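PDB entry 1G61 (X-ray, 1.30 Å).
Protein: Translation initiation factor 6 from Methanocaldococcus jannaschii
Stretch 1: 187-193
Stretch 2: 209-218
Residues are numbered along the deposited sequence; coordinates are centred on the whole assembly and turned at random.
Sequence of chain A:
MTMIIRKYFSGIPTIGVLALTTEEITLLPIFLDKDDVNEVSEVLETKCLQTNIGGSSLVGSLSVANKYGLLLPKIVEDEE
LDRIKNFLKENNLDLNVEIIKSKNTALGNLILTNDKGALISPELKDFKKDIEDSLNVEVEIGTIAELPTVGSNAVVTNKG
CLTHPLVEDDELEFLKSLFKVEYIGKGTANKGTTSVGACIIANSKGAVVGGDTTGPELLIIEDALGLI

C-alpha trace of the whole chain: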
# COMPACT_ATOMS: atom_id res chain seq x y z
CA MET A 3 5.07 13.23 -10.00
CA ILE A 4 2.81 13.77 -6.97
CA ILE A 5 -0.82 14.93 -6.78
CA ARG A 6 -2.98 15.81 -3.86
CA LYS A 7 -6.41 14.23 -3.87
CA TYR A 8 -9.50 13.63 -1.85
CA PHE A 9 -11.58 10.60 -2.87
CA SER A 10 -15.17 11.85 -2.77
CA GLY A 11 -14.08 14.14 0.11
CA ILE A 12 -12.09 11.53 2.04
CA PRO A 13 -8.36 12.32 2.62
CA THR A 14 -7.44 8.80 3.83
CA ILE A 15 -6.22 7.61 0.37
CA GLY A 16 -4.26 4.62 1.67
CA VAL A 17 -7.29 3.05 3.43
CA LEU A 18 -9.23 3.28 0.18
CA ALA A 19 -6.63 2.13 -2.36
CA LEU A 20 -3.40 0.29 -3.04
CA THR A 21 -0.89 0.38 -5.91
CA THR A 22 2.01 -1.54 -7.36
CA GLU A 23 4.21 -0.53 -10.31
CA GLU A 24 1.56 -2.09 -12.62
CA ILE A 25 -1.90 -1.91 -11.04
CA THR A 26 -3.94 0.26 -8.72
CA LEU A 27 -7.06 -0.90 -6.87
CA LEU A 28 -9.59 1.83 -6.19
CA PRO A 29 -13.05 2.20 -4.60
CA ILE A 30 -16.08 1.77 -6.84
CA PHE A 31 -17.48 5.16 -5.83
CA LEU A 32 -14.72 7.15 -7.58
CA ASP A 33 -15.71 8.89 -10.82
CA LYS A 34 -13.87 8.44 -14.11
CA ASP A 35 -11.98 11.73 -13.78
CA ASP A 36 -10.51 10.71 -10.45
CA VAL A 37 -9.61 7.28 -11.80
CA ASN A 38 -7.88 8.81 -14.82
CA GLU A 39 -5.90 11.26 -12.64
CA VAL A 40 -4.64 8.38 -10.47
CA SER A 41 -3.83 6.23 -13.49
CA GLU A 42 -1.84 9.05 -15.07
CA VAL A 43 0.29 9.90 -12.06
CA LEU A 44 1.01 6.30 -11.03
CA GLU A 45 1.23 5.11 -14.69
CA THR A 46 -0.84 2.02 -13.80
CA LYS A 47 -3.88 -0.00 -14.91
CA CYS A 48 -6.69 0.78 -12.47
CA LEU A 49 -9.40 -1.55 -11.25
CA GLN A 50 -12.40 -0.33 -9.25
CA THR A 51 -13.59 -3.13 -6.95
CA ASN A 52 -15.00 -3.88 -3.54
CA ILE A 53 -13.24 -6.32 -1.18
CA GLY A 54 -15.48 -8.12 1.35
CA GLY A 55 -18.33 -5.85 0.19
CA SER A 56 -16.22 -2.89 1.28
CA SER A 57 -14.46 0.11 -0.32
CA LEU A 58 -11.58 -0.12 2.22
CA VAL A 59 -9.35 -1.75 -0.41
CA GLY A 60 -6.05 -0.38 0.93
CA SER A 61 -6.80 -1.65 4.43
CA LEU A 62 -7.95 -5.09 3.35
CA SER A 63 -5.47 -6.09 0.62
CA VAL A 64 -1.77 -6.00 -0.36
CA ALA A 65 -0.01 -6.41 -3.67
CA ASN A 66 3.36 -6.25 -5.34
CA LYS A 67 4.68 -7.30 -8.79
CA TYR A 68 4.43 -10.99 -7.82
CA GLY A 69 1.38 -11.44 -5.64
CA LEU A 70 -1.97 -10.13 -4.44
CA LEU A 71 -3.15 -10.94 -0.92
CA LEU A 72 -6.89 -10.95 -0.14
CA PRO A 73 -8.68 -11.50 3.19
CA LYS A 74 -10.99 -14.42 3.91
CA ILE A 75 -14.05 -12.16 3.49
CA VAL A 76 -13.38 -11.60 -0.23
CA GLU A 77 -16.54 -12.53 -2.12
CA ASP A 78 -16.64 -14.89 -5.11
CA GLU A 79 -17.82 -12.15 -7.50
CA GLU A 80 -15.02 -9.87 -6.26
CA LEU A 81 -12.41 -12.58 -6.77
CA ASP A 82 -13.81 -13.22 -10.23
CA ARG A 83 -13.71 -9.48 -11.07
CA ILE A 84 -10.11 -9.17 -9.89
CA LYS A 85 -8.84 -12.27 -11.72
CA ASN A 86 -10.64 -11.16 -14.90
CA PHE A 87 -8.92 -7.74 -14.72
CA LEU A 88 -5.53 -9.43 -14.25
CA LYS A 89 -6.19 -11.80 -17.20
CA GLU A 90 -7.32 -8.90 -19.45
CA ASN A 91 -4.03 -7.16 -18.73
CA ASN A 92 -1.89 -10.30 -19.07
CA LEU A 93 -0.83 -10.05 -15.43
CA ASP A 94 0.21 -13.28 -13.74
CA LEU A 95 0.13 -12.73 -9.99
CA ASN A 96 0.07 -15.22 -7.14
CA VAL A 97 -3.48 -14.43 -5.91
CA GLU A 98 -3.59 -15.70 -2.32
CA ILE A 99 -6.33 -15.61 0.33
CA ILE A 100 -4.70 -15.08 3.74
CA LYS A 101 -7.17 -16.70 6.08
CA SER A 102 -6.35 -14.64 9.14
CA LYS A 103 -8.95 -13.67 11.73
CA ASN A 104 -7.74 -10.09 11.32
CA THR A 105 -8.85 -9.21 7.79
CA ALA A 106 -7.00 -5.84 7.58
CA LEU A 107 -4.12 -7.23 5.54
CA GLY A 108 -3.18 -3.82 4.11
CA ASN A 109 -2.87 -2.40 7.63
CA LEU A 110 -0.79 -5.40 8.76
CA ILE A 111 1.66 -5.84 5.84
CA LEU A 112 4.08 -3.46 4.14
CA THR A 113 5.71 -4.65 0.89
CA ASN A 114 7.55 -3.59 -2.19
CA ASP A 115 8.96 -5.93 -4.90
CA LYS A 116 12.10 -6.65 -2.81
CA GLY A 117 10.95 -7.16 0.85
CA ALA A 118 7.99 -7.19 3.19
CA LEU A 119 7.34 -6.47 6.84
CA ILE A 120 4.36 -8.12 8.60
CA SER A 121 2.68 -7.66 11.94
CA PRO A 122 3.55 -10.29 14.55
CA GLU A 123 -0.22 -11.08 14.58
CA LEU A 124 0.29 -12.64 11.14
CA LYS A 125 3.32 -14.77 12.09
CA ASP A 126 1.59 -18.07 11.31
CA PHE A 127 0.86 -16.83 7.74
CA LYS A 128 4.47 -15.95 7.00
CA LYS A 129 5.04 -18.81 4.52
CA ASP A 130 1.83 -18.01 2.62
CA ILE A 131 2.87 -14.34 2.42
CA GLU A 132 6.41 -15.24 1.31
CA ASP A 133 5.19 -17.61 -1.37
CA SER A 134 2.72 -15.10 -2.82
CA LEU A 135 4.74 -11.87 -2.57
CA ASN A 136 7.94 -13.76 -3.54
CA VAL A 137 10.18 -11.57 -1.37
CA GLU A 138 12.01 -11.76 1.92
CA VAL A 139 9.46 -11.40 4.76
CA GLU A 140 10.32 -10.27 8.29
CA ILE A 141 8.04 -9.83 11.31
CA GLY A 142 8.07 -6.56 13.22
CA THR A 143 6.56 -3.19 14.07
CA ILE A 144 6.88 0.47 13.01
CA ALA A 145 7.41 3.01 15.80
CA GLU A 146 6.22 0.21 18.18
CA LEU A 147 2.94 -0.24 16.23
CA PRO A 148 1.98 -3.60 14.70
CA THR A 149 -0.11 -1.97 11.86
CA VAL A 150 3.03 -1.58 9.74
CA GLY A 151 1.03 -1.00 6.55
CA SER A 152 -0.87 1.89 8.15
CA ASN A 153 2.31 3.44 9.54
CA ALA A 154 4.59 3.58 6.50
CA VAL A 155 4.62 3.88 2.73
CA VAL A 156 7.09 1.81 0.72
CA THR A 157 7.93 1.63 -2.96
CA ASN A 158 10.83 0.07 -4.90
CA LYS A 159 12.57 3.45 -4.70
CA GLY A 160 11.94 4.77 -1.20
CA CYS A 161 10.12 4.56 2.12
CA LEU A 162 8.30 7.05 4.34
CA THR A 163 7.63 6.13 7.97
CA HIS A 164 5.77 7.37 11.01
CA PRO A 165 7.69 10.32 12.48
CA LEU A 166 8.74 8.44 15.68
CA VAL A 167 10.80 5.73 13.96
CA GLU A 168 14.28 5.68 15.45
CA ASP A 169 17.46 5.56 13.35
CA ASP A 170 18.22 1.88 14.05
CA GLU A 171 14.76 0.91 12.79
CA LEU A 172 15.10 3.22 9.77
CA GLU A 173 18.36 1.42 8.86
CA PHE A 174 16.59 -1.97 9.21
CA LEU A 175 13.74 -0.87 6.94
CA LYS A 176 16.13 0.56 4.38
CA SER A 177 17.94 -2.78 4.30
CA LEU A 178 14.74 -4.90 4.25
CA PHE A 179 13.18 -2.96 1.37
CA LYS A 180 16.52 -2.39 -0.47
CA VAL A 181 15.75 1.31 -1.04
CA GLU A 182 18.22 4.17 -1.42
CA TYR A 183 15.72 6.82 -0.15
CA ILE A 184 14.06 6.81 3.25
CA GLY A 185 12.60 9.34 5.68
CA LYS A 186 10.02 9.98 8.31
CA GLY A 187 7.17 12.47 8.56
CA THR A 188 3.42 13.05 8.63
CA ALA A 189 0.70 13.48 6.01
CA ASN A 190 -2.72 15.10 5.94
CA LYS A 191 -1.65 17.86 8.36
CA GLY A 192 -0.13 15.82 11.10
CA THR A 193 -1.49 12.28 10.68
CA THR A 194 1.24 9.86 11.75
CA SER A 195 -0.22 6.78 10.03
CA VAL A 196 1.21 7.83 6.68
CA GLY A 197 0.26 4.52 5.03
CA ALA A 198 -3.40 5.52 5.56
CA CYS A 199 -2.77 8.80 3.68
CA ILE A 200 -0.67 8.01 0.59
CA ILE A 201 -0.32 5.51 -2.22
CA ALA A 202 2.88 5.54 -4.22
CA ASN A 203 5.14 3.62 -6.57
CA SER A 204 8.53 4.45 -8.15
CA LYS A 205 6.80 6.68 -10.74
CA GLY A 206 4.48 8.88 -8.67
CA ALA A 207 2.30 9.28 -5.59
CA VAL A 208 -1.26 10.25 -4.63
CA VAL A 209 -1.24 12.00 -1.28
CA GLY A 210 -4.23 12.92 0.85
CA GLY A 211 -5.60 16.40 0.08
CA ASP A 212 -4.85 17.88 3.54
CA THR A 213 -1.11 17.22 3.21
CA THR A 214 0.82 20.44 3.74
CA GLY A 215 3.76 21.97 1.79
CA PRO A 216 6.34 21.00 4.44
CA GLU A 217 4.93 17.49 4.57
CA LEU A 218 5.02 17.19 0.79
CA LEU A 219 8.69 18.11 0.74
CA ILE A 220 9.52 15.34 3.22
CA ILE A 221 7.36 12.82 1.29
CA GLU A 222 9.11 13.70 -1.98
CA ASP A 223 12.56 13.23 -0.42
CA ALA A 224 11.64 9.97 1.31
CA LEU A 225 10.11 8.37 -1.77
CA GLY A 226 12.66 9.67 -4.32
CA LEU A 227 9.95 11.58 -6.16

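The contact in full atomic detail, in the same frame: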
# COMPACT_ATOMS: atom_id res chain seq x y z
N GLY A 187 7.95 11.22 8.57
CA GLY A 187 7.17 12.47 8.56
C GLY A 187 5.68 12.15 8.71
O GLY A 187 5.27 11.02 8.98
N THR A 188 4.88 13.19 8.56
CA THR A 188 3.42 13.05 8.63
C THR A 188 2.78 13.35 7.28
O THR A 188 3.42 13.81 6.32
CB THR A 188 2.82 13.96 9.71
OG1 THR A 188 3.22 15.32 9.46
CG2 THR A 188 3.31 13.57 11.11
N ALA A 189 1.47 13.08 7.19
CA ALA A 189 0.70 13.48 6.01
C ALA A 189 -0.66 14.00 6.49
O ALA A 189 -0.99 13.84 7.67
CB ALA A 189 0.56 12.31 5.06
N ASN A 190 -1.39 14.61 5.59
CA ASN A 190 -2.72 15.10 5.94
C ASN A 190 -2.68 16.00 7.20
O ASN A 190 -3.55 15.90 8.05
CB ASN A 190 -3.72 13.97 6.09
CG ASN A 190 -4.27 13.46 4.76
OD1 ASN A 190 -4.25 14.20 3.76
ND2 ASN A 190 -4.73 12.22 4.73
N LYS A 191 -1.73 16.88 7.29
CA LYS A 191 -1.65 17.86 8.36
C LYS A 191 -1.52 17.19 9.72
O LYS A 191 -2.26 17.46 10.67
CB LYS A 191 -2.84 18.83 8.34
CG LYS A 191 -2.57 20.14 9.06
CD LYS A 191 -3.91 20.90 9.20
CE LYS A 191 -3.67 22.24 9.88
NZ LYS A 191 -4.87 23.09 9.88
N GLY A 192 -0.48 16.31 9.80
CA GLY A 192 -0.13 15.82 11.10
C GLY A 192 -0.51 14.39 11.38
O GLY A 192 -0.21 13.85 12.45
N THR A 193 -1.16 13.69 10.47
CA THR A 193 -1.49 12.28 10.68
C THR A 193 -0.20 11.48 10.65
O THR A 193 0.60 11.62 9.70
CB THR A 193 -2.49 11.85 9.59
OG1 THR A 193 -3.70 12.62 9.78
CG2 THR A 193 -2.84 10.37 9.70
N VAL A 209 -1.29 11.73 -2.70
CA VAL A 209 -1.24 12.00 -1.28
C VAL A 209 -2.56 12.63 -0.83
O VAL A 209 -3.17 13.38 -1.63
CB VAL A 209 -0.08 12.96 -0.89
CG1 VAL A 209 -0.28 14.35 -1.43
CG2 VAL A 209 0.10 13.07 0.61
N GLY A 210 -2.96 12.36 0.40
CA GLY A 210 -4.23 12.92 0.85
C GLY A 210 -4.23 14.44 0.73
O GLY A 210 -3.22 15.13 0.96
N GLY A 211 -5.40 15.00 0.39
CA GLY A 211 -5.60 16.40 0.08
C GLY A 211 -5.21 17.36 1.20
O GLY A 211 -4.90 18.55 0.94
N ASP A 212 -5.20 16.97 2.47
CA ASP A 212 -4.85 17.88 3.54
C ASP A 212 -3.34 17.99 3.77
O ASP A 212 -2.89 18.75 4.60
CB ASP A 212 -5.50 17.41 4.85
CG ASP A 212 -7.03 17.51 4.74
OD1 ASP A 212 -7.54 18.51 4.18
OD2 ASP A 212 -7.69 16.59 5.27
N THR A 213 -2.56 17.19 3.04
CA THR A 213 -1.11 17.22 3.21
C THR A 213 -0.58 18.62 2.97
O THR A 213 -0.93 19.26 1.97
CB THR A 213 -0.49 16.18 2.25
OG1 THR A 213 -1.00 14.90 2.64
CG2 THR A 213 1.02 16.13 2.35
N THR A 214 0.28 19.10 3.86
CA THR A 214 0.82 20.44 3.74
C THR A 214 2.07 20.53 2.87
O THR A 214 2.68 19.54 2.45
CB THR A 214 1.19 20.98 5.14
OG1 THR A 214 2.33 20.23 5.58
CG2 THR A 214 0.03 20.80 6.10
N GLY A 215 2.52 21.74 2.56
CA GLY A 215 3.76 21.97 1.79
C GLY A 215 4.95 21.35 2.51
O GLY A 215 5.70 20.61 1.84
N PRO A 216 5.19 21.63 3.79
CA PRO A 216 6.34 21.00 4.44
C PRO A 216 6.26 19.50 4.42
O PRO A 216 7.26 18.79 4.26
CB PRO A 216 6.25 21.59 5.86
CG PRO A 216 5.59 22.93 5.63
CD PRO A 216 4.50 22.64 4.64
N GLU A 217 5.07 18.94 4.60
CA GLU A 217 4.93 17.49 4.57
C GLU A 217 5.28 16.95 3.19
O GLU A 217 5.95 15.91 3.06
CB GLU A 217 3.50 17.04 4.93
CG GLU A 217 3.18 17.22 6.41
CD GLU A 217 1.72 16.90 6.75
OE1 GLU A 217 0.80 17.15 5.90
OE2 GLU A 217 1.50 16.41 7.88
N LEU A 218 4.78 17.64 2.17
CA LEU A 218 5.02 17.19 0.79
C LEU A 218 6.50 17.14 0.50
O LEU A 218 7.02 16.22 -0.16
CB LEU A 218 4.25 18.11 -0.14
CG LEU A 218 3.90 17.54 -1.52
CD1 LEU A 218 3.03 16.30 -1.38
CD2 LEU A 218 3.21 18.61 -2.37
O HOH W 1 6.04 14.37 5.57

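Gly187 makes no contact with the second stretch, so the interface opens at Thr188. With chi1 at 56° (p), the hydroxyl of Thr188 reaches the carboxylate of Glu217, and the distance from Thr188 OG1 to Glu217 OE2 is 2.6 Å. The hydroxyl is the donor, as expected beside a carboxylate oxygen, and the separation is short for such a bond. The backbone of the same residue is tied across by a water, which donates to Thr188 O at 2.8 Å and to Glu217 O at 2.9 Å. Thr188 is thus linked to Glu217 twice, directly through side chains and indirectly through carbonyls.

Ala189 contributes packing. Its CB lies 3.9 Å from Thr213 OG1. Its amide is near the carboxylate, with Ala189 N 3.4 Å from Glu217 OE2, but the angle is too poor for a hydrogen bond. That amide is instead used within the loop: Ala189 N donates to Thr193 O at 3.0 Å, and Thr193 N returns a bond to Ala189 O at 2.8 Å. This reciprocal pair closes the segment from Ala189 to Thr193 on itself.

At Asn190 the two stretches come closest in CA terms, its CA being 3.8 Å from that of Thr213. Asn190 N donates to Thr213 OG1 at 3.0 Å with an N-H...acceptor angle of 160°. The hydroxyl that accepts also donates, from Thr213 OG1 to Gly210 O at 2.8 Å, so the bond from Asn190 feeds into the type I turn running from Gly210 to Thr213. That turn carries its own backbone bond, Thr213 N to Gly210 O at 3.0 Å. Although the CA-to-CB bond of Asn190 points away from the second stretch, the end of its side chain comes nearer. There Asn190 OD1 accepts a weak bond from Asp212 N, 3.2 Å long with an angle of only 133°. The same Asn190 OD1 sits 3.0 Å from Gly210 C, and an ideal CB on Gly210 would fall 2.3 Å from it, a clash; the absence of a side chain at Gly210 leaves room for the amide oxygen. Asn190 ND2 is satisfied elsewhere in the structure.

The next two amides converge on Glu217. Lys191 N donates to Glu217 OE1 at 2.9 Å (155°), and Gly192 N donates to Glu217 OE2 at 2.8 Å (144°), so consecutive backbone NH groups engage both carboxylate oxygens. Beyond its amide, Lys191 adds a packing contact between its CG and Thr214 CG2 at 4.0 Å, while its extended side chain, all four chi angles t, leads away. Gly192 has phi/psi of 107/-2, where a CB would jam against the preceding carbonyl oxygen.

Glu217 is itself held in place from its own side. Thr214 N donates to Glu217 OE1 at 2.9 Å (166°), and in return Glu217 N donates to Thr214 OG1 at 3.2 Å, the capping bond at the helix start. Thr193 ends the stretch without touching the partner.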